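Probable LacI-family transcriptional regulator (Corynebacterium glutamicum ATCC 13032, PDB 3BIL) probably acts as a LacI-family transcription factor, binding regulatory DNA with a helix-turn-helix segment joined to a core of the periplasmic-binding-protein type. Local coordinates at residues Tyr189-Asp195 / Leu219-Tyr225; Val273-Thr278 / Leu289-Gln294; Met146-Leu150 / Ile306-Leu310; Ala83-Ile88 / Val296-Gln301; Val176-Ala180 / Ala209-Ile215. One frame throughout, in Å; residues are numbered along the deposited sequence.

Contact 1 of 5, residues Tyr189-Asp195 / Leu219-Tyr225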
# COMPACT_ATOMS: atom_id res chain seq x y z
N TYR A 189 3.16 13.14 -20.73
CA TYR A 189 2.90 11.78 -20.33
C TYR A 189 4.14 11.24 -19.66
O TYR A 189 5.26 11.38 -20.17
CB TYR A 189 2.48 10.91 -21.50
CG TYR A 189 2.34 9.41 -21.17
CD1 TYR A 189 1.15 8.90 -20.67
CD2 TYR A 189 3.39 8.51 -21.40
CE1 TYR A 189 1.01 7.59 -20.38
CE2 TYR A 189 3.26 7.15 -21.09
CZ TYR A 189 2.06 6.72 -20.56
OH TYR A 189 1.87 5.41 -20.26
N LEU A 190 3.93 10.65 -18.51
CA LEU A 190 5.02 10.23 -17.69
C LEU A 190 5.04 8.72 -17.74
O LEU A 190 4.28 8.04 -17.07
CB LEU A 190 4.88 10.84 -16.28
CG LEU A 190 5.99 10.62 -15.27
CD1 LEU A 190 7.16 11.49 -15.63
CD2 LEU A 190 5.56 10.91 -13.84
N SER A 191 5.91 8.21 -18.60
CA SER A 191 6.07 6.78 -18.85
C SER A 191 6.54 5.97 -17.66
O SER A 191 7.02 6.51 -16.64
CB SER A 191 7.07 6.59 -20.00
OG SER A 191 7.35 5.25 -20.27
N GLY A 192 6.38 4.66 -17.80
CA GLY A 192 6.99 3.70 -16.91
C GLY A 192 8.15 2.97 -17.58
O GLY A 192 8.41 3.17 -18.78
N PRO A 193 8.85 2.12 -16.81
CA PRO A 193 10.02 1.39 -17.29
C PRO A 193 9.77 0.82 -18.68
O PRO A 193 8.76 0.14 -18.90
CB PRO A 193 10.17 0.25 -16.27
CG PRO A 193 8.98 0.37 -15.30
CD PRO A 193 8.53 1.78 -15.41
N MET A 194 10.66 1.10 -19.62
CA MET A 194 10.48 0.62 -20.99
C MET A 194 10.87 -0.85 -21.17
O MET A 194 10.70 -1.42 -22.26
CB MET A 194 11.17 1.55 -21.98
CG MET A 194 10.45 2.92 -22.08
SD MET A 194 8.79 2.76 -22.79
CE MET A 194 9.25 2.10 -24.40
N ASP A 195 11.36 -1.45 -20.09
CA ASP A 195 11.67 -2.88 -20.04
C ASP A 195 10.47 -3.76 -19.58
O ASP A 195 10.62 -4.97 -19.39
CB ASP A 195 12.88 -3.13 -19.13
CG ASP A 195 12.65 -2.67 -17.70
OD1 ASP A 195 11.54 -2.89 -17.17
OD2 ASP A 195 13.58 -2.08 -17.09
N LEU A 219 4.42 15.70 -25.12
CA LEU A 219 5.69 15.46 -24.38
C LEU A 219 5.69 14.12 -23.68
O LEU A 219 4.70 13.75 -23.14
CB LEU A 219 5.89 16.55 -23.38
CG LEU A 219 5.61 17.83 -24.13
CD1 LEU A 219 5.55 18.98 -23.18
CD2 LEU A 219 6.70 18.02 -25.18
N VAL A 220 6.81 13.41 -23.72
CA VAL A 220 6.90 12.08 -23.12
C VAL A 220 8.15 12.02 -22.27
O VAL A 220 9.24 12.31 -22.75
CB VAL A 220 7.12 11.02 -24.19
CG1 VAL A 220 7.66 9.74 -23.54
CG2 VAL A 220 5.83 10.71 -24.96
N PHE A 221 8.01 11.63 -21.01
CA PHE A 221 9.18 11.33 -20.18
C PHE A 221 9.26 9.82 -19.96
O PHE A 221 8.26 9.19 -19.60
CB PHE A 221 9.11 12.07 -18.85
CG PHE A 221 10.35 11.93 -18.02
CD1 PHE A 221 11.33 12.94 -18.01
CD2 PHE A 221 10.56 10.75 -17.24
CE1 PHE A 221 12.53 12.80 -17.20
CE2 PHE A 221 11.72 10.59 -16.48
CZ PHE A 221 12.71 11.63 -16.45
N LEU A 222 10.43 9.23 -20.18
CA LEU A 222 10.58 7.78 -19.94
C LEU A 222 11.07 7.51 -18.53
O LEU A 222 12.26 7.53 -18.28
CB LEU A 222 11.49 7.11 -20.98
CG LEU A 222 11.17 7.41 -22.44
CD1 LEU A 222 12.24 6.79 -23.36
CD2 LEU A 222 9.77 6.90 -22.83
N GLY A 223 10.14 7.25 -17.62
CA GLY A 223 10.43 7.05 -16.21
C GLY A 223 10.92 5.65 -15.91
O GLY A 223 11.53 4.99 -16.77
N GLY A 224 10.65 5.19 -14.69
CA GLY A 224 11.26 3.97 -14.18
C GLY A 224 10.61 3.41 -12.93
O GLY A 224 9.48 2.92 -12.98
N TYR A 225 11.32 3.47 -11.81
CA TYR A 225 10.87 2.73 -10.62
C TYR A 225 10.60 3.58 -9.36
O TYR A 225 9.53 3.46 -8.76
CB TYR A 225 11.81 1.54 -10.35
CG TYR A 225 11.78 0.49 -11.46
CD1 TYR A 225 10.81 -0.52 -11.47
CD2 TYR A 225 12.72 0.51 -12.51
CE1 TYR A 225 10.76 -1.49 -12.49
CE2 TYR A 225 12.69 -0.46 -13.55
CZ TYR A 225 11.71 -1.46 -13.52
OH TYR A 225 11.64 -2.43 -14.51
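Tyr189 and Val220 face each other across a parallel strand pair: Tyr189 N donates to Leu219 O at 2.9 Å, and Tyr189 O takes Phe221 N at 2.9 Å in a nearly straight bond. Further along, the pairing fades to a weak bond from Gly223 N to Ser191 O (3.4 Å). Beside this backbone Leu190 and Phe221 point the same way, with CD1 of Leu190 lying 3.8 Å from CB of Phe221; Leu237 of helix 227-239 packs on both. The strands belong to a beta-alpha-beta unit whose connecting helix, 197-212, lies over the face carrying Tyr189 and Val220; there Phe206 stacks on the Tyr189 ring. Strand 219-221 is an outermost strand of the sheet in this chain. Beyond the strand ends, the two loops meet again at Tyr225. Pro193 CG sits over one face of its ring, 4.0 Å from the centroid, in a CH-pi contact. At the ring's edge Tyr225 OH donates to the syn lone pair of Asp195 OD1 over 2.7 Å, with carboxylate and ring 26° from coplanar. CG of Asp195 stands between backbone N and carbonyl carbon (chi1 60°), which brings the carboxylate round to the hydroxyl.

Contact 2 of 5, residues Val273-Thr278 / Leu289-Gln294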
# COMPACT_ATOMS: atom_id res chain seq x y z
N VAL A 273 -4.41 16.60 -14.04
CA VAL A 273 -3.75 15.32 -13.81
C VAL A 273 -4.62 14.15 -14.27
O VAL A 273 -5.82 14.16 -14.05
CB VAL A 273 -3.32 15.14 -12.32
CG1 VAL A 273 -2.65 13.77 -12.08
CG2 VAL A 273 -2.34 16.21 -11.95
N ILE A 274 -3.99 13.18 -14.92
CA ILE A 274 -4.57 11.87 -15.08
C ILE A 274 -3.68 10.86 -14.36
O ILE A 274 -2.49 10.79 -14.66
CB ILE A 274 -4.65 11.42 -16.57
CG1 ILE A 274 -5.34 12.50 -17.43
CG2 ILE A 274 -5.38 10.07 -16.66
CD1 ILE A 274 -6.84 12.64 -17.24
N GLY A 275 -4.27 10.09 -13.43
CA GLY A 275 -3.51 9.16 -12.62
C GLY A 275 -3.70 7.77 -13.10
O GLY A 275 -4.56 7.52 -13.91
N PHE A 276 -2.91 6.84 -12.59
CA PHE A 276 -3.09 5.45 -12.97
C PHE A 276 -3.30 4.61 -11.71
O PHE A 276 -2.56 4.79 -10.74
CB PHE A 276 -1.90 4.94 -13.78
CG PHE A 276 -2.29 4.14 -15.03
CD1 PHE A 276 -2.40 4.78 -16.28
CD2 PHE A 276 -2.54 2.77 -14.96
CE1 PHE A 276 -2.74 4.06 -17.43
CE2 PHE A 276 -2.91 2.04 -16.11
CZ PHE A 276 -3.01 2.68 -17.34
N ASP A 277 -4.31 3.73 -11.74
CA ASP A 277 -4.78 2.90 -10.61
C ASP A 277 -5.57 3.59 -9.48
O ASP A 277 -5.61 4.81 -9.37
CB ASP A 277 -3.69 1.99 -10.04
CG ASP A 277 -2.96 1.26 -11.14
OD1 ASP A 277 -3.55 0.33 -11.75
OD2 ASP A 277 -1.80 1.65 -11.41
N THR A 278 -6.22 2.78 -8.68
CA THR A 278 -7.39 3.22 -7.94
C THR A 278 -7.18 3.71 -6.51
O THR A 278 -8.15 4.09 -5.88
CB THR A 278 -8.50 2.13 -7.92
OG1 THR A 278 -7.91 0.81 -7.95
CG2 THR A 278 -9.40 2.31 -9.09
N LEU A 289 -9.01 12.75 -8.27
CA LEU A 289 -8.23 12.54 -9.46
C LEU A 289 -8.95 11.68 -10.47
O LEU A 289 -9.31 10.56 -10.18
CB LEU A 289 -6.92 11.85 -9.12
CG LEU A 289 -5.60 12.57 -9.24
CD1 LEU A 289 -5.53 13.74 -8.26
CD2 LEU A 289 -4.57 11.53 -8.91
N THR A 290 -9.10 12.19 -11.68
CA THR A 290 -9.43 11.34 -12.78
C THR A 290 -8.31 10.28 -12.91
O THR A 290 -7.14 10.60 -12.95
CB THR A 290 -9.62 12.19 -14.03
OG1 THR A 290 -10.66 13.17 -13.79
CG2 THR A 290 -10.01 11.32 -15.22
N VAL A 291 -8.66 9.02 -12.98
CA VAL A 291 -7.66 7.96 -13.07
C VAL A 291 -8.16 6.87 -14.01
O VAL A 291 -9.35 6.78 -14.33
CB VAL A 291 -7.38 7.26 -11.70
CG1 VAL A 291 -6.62 8.21 -10.68
CG2 VAL A 291 -8.66 6.67 -11.07
N ILE A 292 -7.21 6.04 -14.44
CA ILE A 292 -7.47 4.90 -15.25
C ILE A 292 -7.50 3.68 -14.36
O ILE A 292 -6.53 3.36 -13.70
CB ILE A 292 -6.47 4.81 -16.41
CG1 ILE A 292 -6.76 5.96 -17.40
CG2 ILE A 292 -6.57 3.46 -17.12
CD1 ILE A 292 -5.73 6.06 -18.53
N ASP A 293 -8.65 3.04 -14.29
CA ASP A 293 -8.78 1.89 -13.44
C ASP A 293 -8.50 0.64 -14.28
O ASP A 293 -8.91 0.53 -15.42
CB ASP A 293 -10.18 1.88 -12.79
CG ASP A 293 -10.55 0.53 -12.14
OD1 ASP A 293 -9.68 -0.32 -11.90
OD2 ASP A 293 -11.73 0.30 -11.85
N GLN A 294 -7.79 -0.30 -13.70
CA GLN A 294 -7.45 -1.52 -14.38
C GLN A 294 -8.22 -2.70 -13.90
O GLN A 294 -8.00 -3.82 -14.38
CB GLN A 294 -6.02 -1.84 -14.07
CG GLN A 294 -5.10 -1.31 -15.07
CD GLN A 294 -3.75 -1.69 -14.68
OE1 GLN A 294 -3.25 -2.74 -15.11
NE2 GLN A 294 -3.17 -0.92 -13.77
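In the type I periplasmic-binding fold, strand 291-293 lies in the C-terminal subdomain just before the chain crosses the hinge, and here it pairs in parallel with strand 273-276. Gly275 N gives a straight bond to Thr290 O (3.0 Å), Gly275 O receives Ile292 N, and Asp277 N reaches Ile292 O at 3.0 Å, so the pairing persists one residue past strand 273-276. Gly275, having no side chain, leaves its face to Val291, whose CG1 lies 3.8 Å from Gly275 CA. On the other face Ile274 and Ile292 line up beneath helix 169-181, which covers them with Ala175.

At the strand ends the contact turns polar, in the cleft between subdomains where relatives bind their effectors. Asp277 and Gln294 both touch Tyr80 of helix 79-94. Gln294 NE2 bonds to Asp277 OD1, with carboxylate and amide planes 45° apart; the modelled separation is too short to be trusted. Each group has a second partner that limits its rotation: Ser250 OG for Asp277 OD2 and Ser166 OG for Gln294 OE1. The amide also comes in at the edge of the Phe276 ring, NE2 lying 3.8 Å from CE2. Over one face of that ring lies Ile292 CG2, 4.0 Å from the centroid and 26° off the ring normal.

Contact 3 of 5, residues Met146-Leu150 / Ile306-Leu310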
# COMPACT_ATOMS: atom_id res chain seq x y z
N MET A 146 4.70 -27.76 -13.66
CA MET A 146 4.15 -26.72 -12.79
C MET A 146 3.09 -25.92 -13.56
O MET A 146 3.42 -25.32 -14.58
CB MET A 146 5.27 -25.76 -12.33
CG MET A 146 5.33 -25.49 -10.83
SD MET A 146 3.76 -25.44 -9.95
CE MET A 146 4.44 -25.65 -8.32
N PRO A 147 1.80 -25.95 -13.10
CA PRO A 147 0.85 -24.94 -13.60
C PRO A 147 1.26 -23.47 -13.23
O PRO A 147 1.24 -23.10 -12.04
CB PRO A 147 -0.49 -25.32 -12.94
CG PRO A 147 -0.30 -26.72 -12.42
CD PRO A 147 1.17 -26.91 -12.17
N VAL A 148 1.68 -22.70 -14.25
CA VAL A 148 2.05 -21.28 -14.17
C VAL A 148 1.02 -20.40 -14.88
O VAL A 148 0.42 -20.81 -15.88
CB VAL A 148 3.45 -20.98 -14.80
CG1 VAL A 148 4.57 -21.14 -13.80
CG2 VAL A 148 3.70 -21.86 -16.03
N VAL A 149 0.82 -19.20 -14.34
CA VAL A 149 -0.02 -18.16 -14.92
C VAL A 149 0.72 -16.85 -14.72
O VAL A 149 1.19 -16.56 -13.63
CB VAL A 149 -1.39 -18.05 -14.22
CG1 VAL A 149 -2.22 -16.95 -14.85
CG2 VAL A 149 -2.16 -19.36 -14.30
N LEU A 150 0.82 -16.06 -15.78
CA LEU A 150 1.41 -14.74 -15.68
C LEU A 150 0.29 -13.68 -15.63
O LEU A 150 -0.76 -13.84 -16.27
CB LEU A 150 2.37 -14.47 -16.83
CG LEU A 150 3.51 -15.47 -17.10
CD1 LEU A 150 4.15 -15.17 -18.42
CD2 LEU A 150 4.58 -15.46 -16.00
N ILE A 306 -8.01 -19.49 -14.22
CA ILE A 306 -7.08 -20.09 -15.17
C ILE A 306 -6.06 -20.98 -14.48
O ILE A 306 -5.52 -21.90 -15.09
CB ILE A 306 -6.34 -19.01 -16.02
CG1 ILE A 306 -7.35 -18.17 -16.83
CG2 ILE A 306 -5.31 -19.63 -16.95
CD1 ILE A 306 -6.72 -17.04 -17.64
N LEU A 307 -5.77 -20.73 -13.21
CA LEU A 307 -4.84 -21.60 -12.50
C LEU A 307 -5.50 -22.89 -12.02
O LEU A 307 -4.84 -23.93 -11.99
CB LEU A 307 -4.20 -20.91 -11.31
CG LEU A 307 -2.97 -21.64 -10.81
CD1 LEU A 307 -1.86 -21.65 -11.86
CD2 LEU A 307 -2.50 -21.00 -9.54
N THR A 308 -6.77 -22.82 -11.65
CA THR A 308 -7.52 -24.00 -11.22
C THR A 308 -7.68 -24.95 -12.41
O THR A 308 -7.25 -26.10 -12.36
CB THR A 308 -8.88 -23.67 -10.54
OG1 THR A 308 -9.57 -22.66 -11.29
CG2 THR A 308 -8.66 -23.18 -9.12
N GLU A 309 -8.27 -24.46 -13.50
CA GLU A 309 -8.28 -25.18 -14.78
C GLU A 309 -6.86 -25.36 -15.34
O GLU A 309 -6.60 -24.95 -16.47
CB GLU A 309 -9.14 -24.44 -15.81
CG GLU A 309 -10.65 -24.62 -15.68
CD GLU A 309 -11.38 -24.34 -17.00
OE1 GLU A 309 -11.35 -23.18 -17.47
OE2 GLU A 309 -11.98 -25.29 -17.57
N LEU A 310 -5.95 -25.94 -14.56
CA LEU A 310 -4.56 -26.14 -14.99
C LEU A 310 -3.76 -26.94 -13.97
O LEU A 310 -4.29 -27.84 -13.31
CB LEU A 310 -3.87 -24.78 -15.25
CG LEU A 310 -2.69 -24.69 -16.24
CD1 LEU A 310 -3.10 -25.05 -17.67
CD2 LEU A 310 -2.05 -23.29 -16.20
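Val149 and Leu307 meet at a slant, the valine rising from the sheet while the leucine reaches down from the helix. Val149 CG2 and Leu307 CD1 are 3.4 Å apart, a tight methyl-to-methyl fit. With CG anti to the backbone N (chi1 -164°), Leu307 sends this branch from the flank of the helix to the strand, where CD1 also rests 3.4 Å from Pro147 O. Ile306, one residue earlier, adds its CG2 to the same valine methyl from another direction, at 4.1 Å. Leu310 approaches beyond the helix end: an inverse gamma turn centred on Glu309 redirects the chain, and Leu310 then lays CG 4.0 Å from Pro147 CB and CD2 3.5 Å from Val148 O. The arrangement is helix-on-sheet packing in the N-terminal subdomain of the fold, the last turn of helix 296-308 lying over strand 148-151, whose Val149 is backbone-bonded to Ile126 and Cys128 of the neighbouring strand 126-128. Ile127 of that strand touches Leu307 as well. No hydrogen bond passes between the two segments, so the helix end is held to the strand by hydrophobic burial and close fit, and the directional bonds stay within the sheet and the helix.

Contact 4 of 5, residues Ala83-Ile88 / Val296-Gln301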
# COMPACT_ATOMS: atom_id res chain seq x y z
N ALA A 83 -3.14 -4.88 -3.68
CA ALA A 83 -4.55 -5.15 -4.00
C ALA A 83 -4.70 -6.46 -4.77
O ALA A 83 -5.51 -7.28 -4.42
CB ALA A 83 -5.18 -3.98 -4.78
N MET A 84 -3.88 -6.66 -5.79
CA MET A 84 -3.95 -7.87 -6.58
C MET A 84 -3.78 -9.13 -5.72
O MET A 84 -4.50 -10.11 -5.93
CB MET A 84 -2.93 -7.83 -7.71
CG MET A 84 -3.13 -8.96 -8.75
SD MET A 84 -1.68 -8.94 -9.77
CE MET A 84 -2.16 -7.61 -10.88
N VAL A 85 -2.83 -9.14 -4.79
CA VAL A 85 -2.59 -10.34 -3.99
C VAL A 85 -3.67 -10.54 -2.92
O VAL A 85 -4.05 -11.66 -2.65
CB VAL A 85 -1.16 -10.45 -3.40
CG1 VAL A 85 -0.11 -10.31 -4.50
CG2 VAL A 85 -0.92 -9.44 -2.27
N THR A 86 -4.18 -9.46 -2.35
CA THR A 86 -5.30 -9.58 -1.45
C THR A 86 -6.44 -10.28 -2.21
O THR A 86 -7.00 -11.24 -1.71
CB THR A 86 -5.76 -8.21 -0.95
OG1 THR A 86 -4.66 -7.52 -0.37
CG2 THR A 86 -6.87 -8.32 0.08
N GLU A 87 -6.75 -9.82 -3.42
CA GLU A 87 -7.83 -10.45 -4.20
C GLU A 87 -7.56 -11.83 -4.79
O GLU A 87 -8.49 -12.61 -4.98
CB GLU A 87 -8.39 -9.52 -5.29
CG GLU A 87 -9.83 -9.05 -4.97
CD GLU A 87 -9.90 -7.95 -3.87
OE1 GLU A 87 -10.28 -6.80 -4.21
OE2 GLU A 87 -9.59 -8.23 -2.68
N ILE A 88 -6.29 -12.13 -5.07
CA ILE A 88 -5.89 -13.45 -5.53
C ILE A 88 -5.99 -14.42 -4.36
O ILE A 88 -6.33 -15.57 -4.55
CB ILE A 88 -4.43 -13.48 -6.04
CG1 ILE A 88 -4.34 -12.88 -7.44
CG2 ILE A 88 -3.89 -14.89 -6.10
CD1 ILE A 88 -2.92 -12.55 -7.86
N VAL A 296 -8.38 -4.52 -10.87
CA VAL A 296 -7.51 -5.54 -10.28
C VAL A 296 -8.27 -6.77 -9.87
O VAL A 296 -7.74 -7.87 -9.99
CB VAL A 296 -6.82 -5.08 -8.98
CG1 VAL A 296 -5.38 -5.50 -8.99
CG2 VAL A 296 -6.93 -3.60 -8.80
N GLU A 297 -9.48 -6.56 -9.36
CA GLU A 297 -10.33 -7.65 -8.82
C GLU A 297 -10.64 -8.72 -9.89
O GLU A 297 -10.51 -9.92 -9.64
CB GLU A 297 -11.61 -7.08 -8.16
CG GLU A 297 -12.47 -8.12 -7.40
CD GLU A 297 -13.46 -7.52 -6.34
OE1 GLU A 297 -14.25 -8.31 -5.75
OE2 GLU A 297 -13.45 -6.28 -6.10
N GLN A 298 -10.99 -8.25 -11.08
CA GLN A 298 -11.35 -9.11 -12.18
C GLN A 298 -10.13 -9.85 -12.75
O GLN A 298 -10.25 -10.98 -13.18
CB GLN A 298 -11.98 -8.25 -13.26
CG GLN A 298 -12.92 -8.96 -14.20
CD GLN A 298 -13.47 -7.98 -15.22
OE1 GLN A 298 -13.57 -8.28 -16.41
NE2 GLN A 298 -13.80 -6.76 -14.74
N LEU A 299 -8.97 -9.19 -12.76
CA LEU A 299 -7.74 -9.81 -13.24
C LEU A 299 -7.30 -10.95 -12.36
O LEU A 299 -6.90 -12.00 -12.86
CB LEU A 299 -6.63 -8.79 -13.32
CG LEU A 299 -6.62 -8.20 -14.71
CD1 LEU A 299 -6.17 -6.73 -14.71
CD2 LEU A 299 -5.75 -9.10 -15.58
N ALA A 300 -7.36 -10.70 -11.04
CA ALA A 300 -7.12 -11.70 -10.02
C ALA A 300 -8.15 -12.87 -10.04
O ALA A 300 -7.75 -14.04 -9.95
CB ALA A 300 -7.08 -11.04 -8.65
N GLN A 301 -9.45 -12.55 -10.15
CA GLN A 301 -10.52 -13.55 -10.39
C GLN A 301 -10.16 -14.40 -11.61
O GLN A 301 -9.94 -15.61 -11.48
CB GLN A 301 -11.87 -12.86 -10.64
CG GLN A 301 -12.97 -13.11 -9.60
CD GLN A 301 -13.15 -11.96 -8.61
OE1 GLN A 301 -14.26 -11.45 -8.42
NE2 GLN A 301 -12.06 -11.56 -7.95
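Met84 O takes the helical bond of Ile88 N at 2.8 Å and is also brushed by the methyl of Ala300, whose CB lies 3.9 Å from it. That methyl is the centre of the contact: it also sits 3.5 Å from Ile88 CG1 and 3.9 Å from Glu87 CB, so it is seated among Met84, Glu87 and Ile88, which lie along one side of the facing helix. One turn back, Val296 CG1 packs at 3.6 Å on CB of Met84, the two side chains meeting at a slant. The small side chain of Ala300 lets the axes come within 8.5 Å, crossing at -48°.

The pair joins the first helix of the N-terminal subdomain, 79-94, to helix 296-308, which carries the chain back into that subdomain after the crossing from the C-terminal half. Another side of helix 79-94 serves the dimer, since Val85 and Thr86 pack on Leu76 and Ile77 of the second subunit.

At the more open margin Glu87 and Glu297 lie against each other through their aliphatic parts, CG to CG at 3.7 Å. Glu87 bends at chi2 (76°) while Glu297 runs extended, and their carboxylates end with planes 62° apart and Glu87 OE1 3.7 Å from Glu297 OE2. Two like charges so close would be expected to raise the proton affinity of one or both.

Contact 5 of 5, residues Val176-Ala180 / Ala209-Ile215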
# COMPACT_ATOMS: atom_id res chain seq x y z
N VAL A 176 -7.21 10.49 -23.26
CA VAL A 176 -6.71 11.44 -24.30
C VAL A 176 -7.84 12.25 -24.92
O VAL A 176 -7.76 13.50 -24.98
CB VAL A 176 -5.84 10.76 -25.38
CG1 VAL A 176 -5.57 11.70 -26.54
CG2 VAL A 176 -4.49 10.29 -24.77
N GLU A 177 -8.92 11.56 -25.34
CA GLU A 177 -10.14 12.19 -25.86
C GLU A 177 -10.61 13.31 -24.97
O GLU A 177 -10.79 14.43 -25.44
CB GLU A 177 -11.26 11.16 -26.10
CG GLU A 177 -11.50 10.80 -27.58
CD GLU A 177 -11.73 12.04 -28.48
OE1 GLU A 177 -12.75 12.76 -28.26
OE2 GLU A 177 -10.90 12.30 -29.39
N LEU A 178 -10.74 13.02 -23.68
CA LEU A 178 -11.14 13.98 -22.67
C LEU A 178 -10.18 15.14 -22.54
O LEU A 178 -10.64 16.29 -22.38
CB LEU A 178 -11.31 13.26 -21.33
CG LEU A 178 -11.96 14.00 -20.15
CD1 LEU A 178 -13.36 14.46 -20.49
CD2 LEU A 178 -12.01 13.11 -18.93
N LEU A 179 -8.87 14.88 -22.58
CA LEU A 179 -7.90 16.00 -22.55
C LEU A 179 -8.11 16.88 -23.78
O LEU A 179 -8.12 18.13 -23.67
CB LEU A 179 -6.42 15.56 -22.39
CG LEU A 179 -6.18 14.84 -21.04
CD1 LEU A 179 -4.96 13.95 -20.97
CD2 LEU A 179 -6.33 15.78 -19.84
N ALA A 180 -8.32 16.24 -24.92
CA ALA A 180 -8.47 16.98 -26.17
C ALA A 180 -9.72 17.88 -26.17
O ALA A 180 -9.60 19.07 -26.50
CB ALA A 180 -8.49 16.05 -27.33
N ALA A 209 -3.46 7.17 -29.54
CA ALA A 209 -4.59 8.02 -29.11
C ALA A 209 -4.41 9.48 -29.44
O ALA A 209 -5.36 10.15 -29.80
CB ALA A 209 -4.84 7.90 -27.61
N CYS A 210 -3.20 10.01 -29.26
CA CYS A 210 -2.93 11.40 -29.60
C CYS A 210 -3.12 11.65 -31.10
O CYS A 210 -3.70 12.67 -31.51
CB CYS A 210 -1.52 11.76 -29.16
SG CYS A 210 -1.36 12.00 -27.37
N ALA A 211 -2.62 10.73 -31.91
CA ALA A 211 -2.80 10.79 -33.36
C ALA A 211 -4.29 10.63 -33.61
O ALA A 211 -4.90 11.47 -34.27
CB ALA A 211 -1.99 9.69 -34.07
N ASN A 212 -4.89 9.57 -33.07
CA ASN A 212 -6.28 9.34 -33.40
C ASN A 212 -7.19 10.48 -33.00
O ASN A 212 -8.22 10.69 -33.63
CB ASN A 212 -6.83 8.02 -32.87
CG ASN A 212 -8.31 7.86 -33.22
OD1 ASN A 212 -8.64 7.28 -34.26
ND2 ASN A 212 -9.20 8.46 -32.41
N SER A 213 -6.83 11.17 -31.92
CA SER A 213 -7.60 12.32 -31.45
C SER A 213 -7.18 13.57 -32.19
O SER A 213 -7.72 14.65 -31.95
CB SER A 213 -7.35 12.52 -29.95
OG SER A 213 -8.14 11.65 -29.15
N LYS A 214 -6.17 13.42 -33.08
CA LYS A 214 -5.55 14.53 -33.86
C LYS A 214 -5.17 15.74 -33.01
O LYS A 214 -5.65 16.84 -33.27
CB LYS A 214 -6.47 15.01 -35.00
CG LYS A 214 -7.14 13.91 -35.86
CD LYS A 214 -8.63 13.78 -35.53
CE LYS A 214 -9.48 14.86 -36.25
NZ LYS A 214 -10.55 15.41 -35.35
N ILE A 215 -4.33 15.53 -32.00
CA ILE A 215 -3.75 16.65 -31.24
C ILE A 215 -2.25 16.79 -31.48
O ILE A 215 -1.61 17.72 -30.97
CB ILE A 215 -4.07 16.59 -29.70
CG1 ILE A 215 -3.80 15.19 -29.15
CG2 ILE A 215 -5.50 17.03 -29.48
CD1 ILE A 215 -3.56 15.13 -27.67
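Val176 is set into the end of helix 197-212 with both methyls in use: CG2 meets Ala209 CB at 3.7 Å, while CG1 lies 3.6 Å from Ala209 O and 4.1 Å from Ile215 CD1. One turn on, Ala180 CB touches Ile215 CG2 at 3.8 Å. Beside this apolar row Ser213 OG donates to Glu177 OE2 over 2.8 Å, meeting the carboxylate on its anti side and 26° out of its plane. The glutamate reaches the hydroxyl by folding back at chi2 (-54°).

What places Ser213 and Ile215 is a Schellman motif at the helix C terminus. Lys214 adopts positive phi, and Ile215 N bonds back to Cys210 O at 3.0 Å, swinging the isoleucine round against helix 169-181. Farther out, Leu185 and Ile187 pack on Ile215. The contact thus joins two helices that flank strand 187-190 along the chain, in the C-terminal subdomain of the periplasmic-binding fold. Its chemistry is mixed: methyl packing sets the spacing of the helices, and one hydroxyl-to-carboxylate bond ties the partly exposed margin. A hydroxyl donated to the carboxylate would be expected to favour the charged form of Glu177.

From the N terminus, contact 4 opens first at 83-88 and contact 3 at 146-150, both in the N-terminal subdomain. The chain then crosses over, and contact 5 opens at 176-180 and contact 1 at 189-195; contact 5 closes at 209-215 before contact 1 closes at 219-225, so these two cross. Contact 2 follows in series, closing a short loop with 289-294. Returning, the chain closes contact 4 at 296-301 and contact 3 at 306-310, which also cross; all the others nest within both loops. Helix 296-308 serves contacts 3 and 4. Contact 2 is the bridge, touching contact 5 through Ile274 and Leu179, and contact 4 through Gln294 and Leu299.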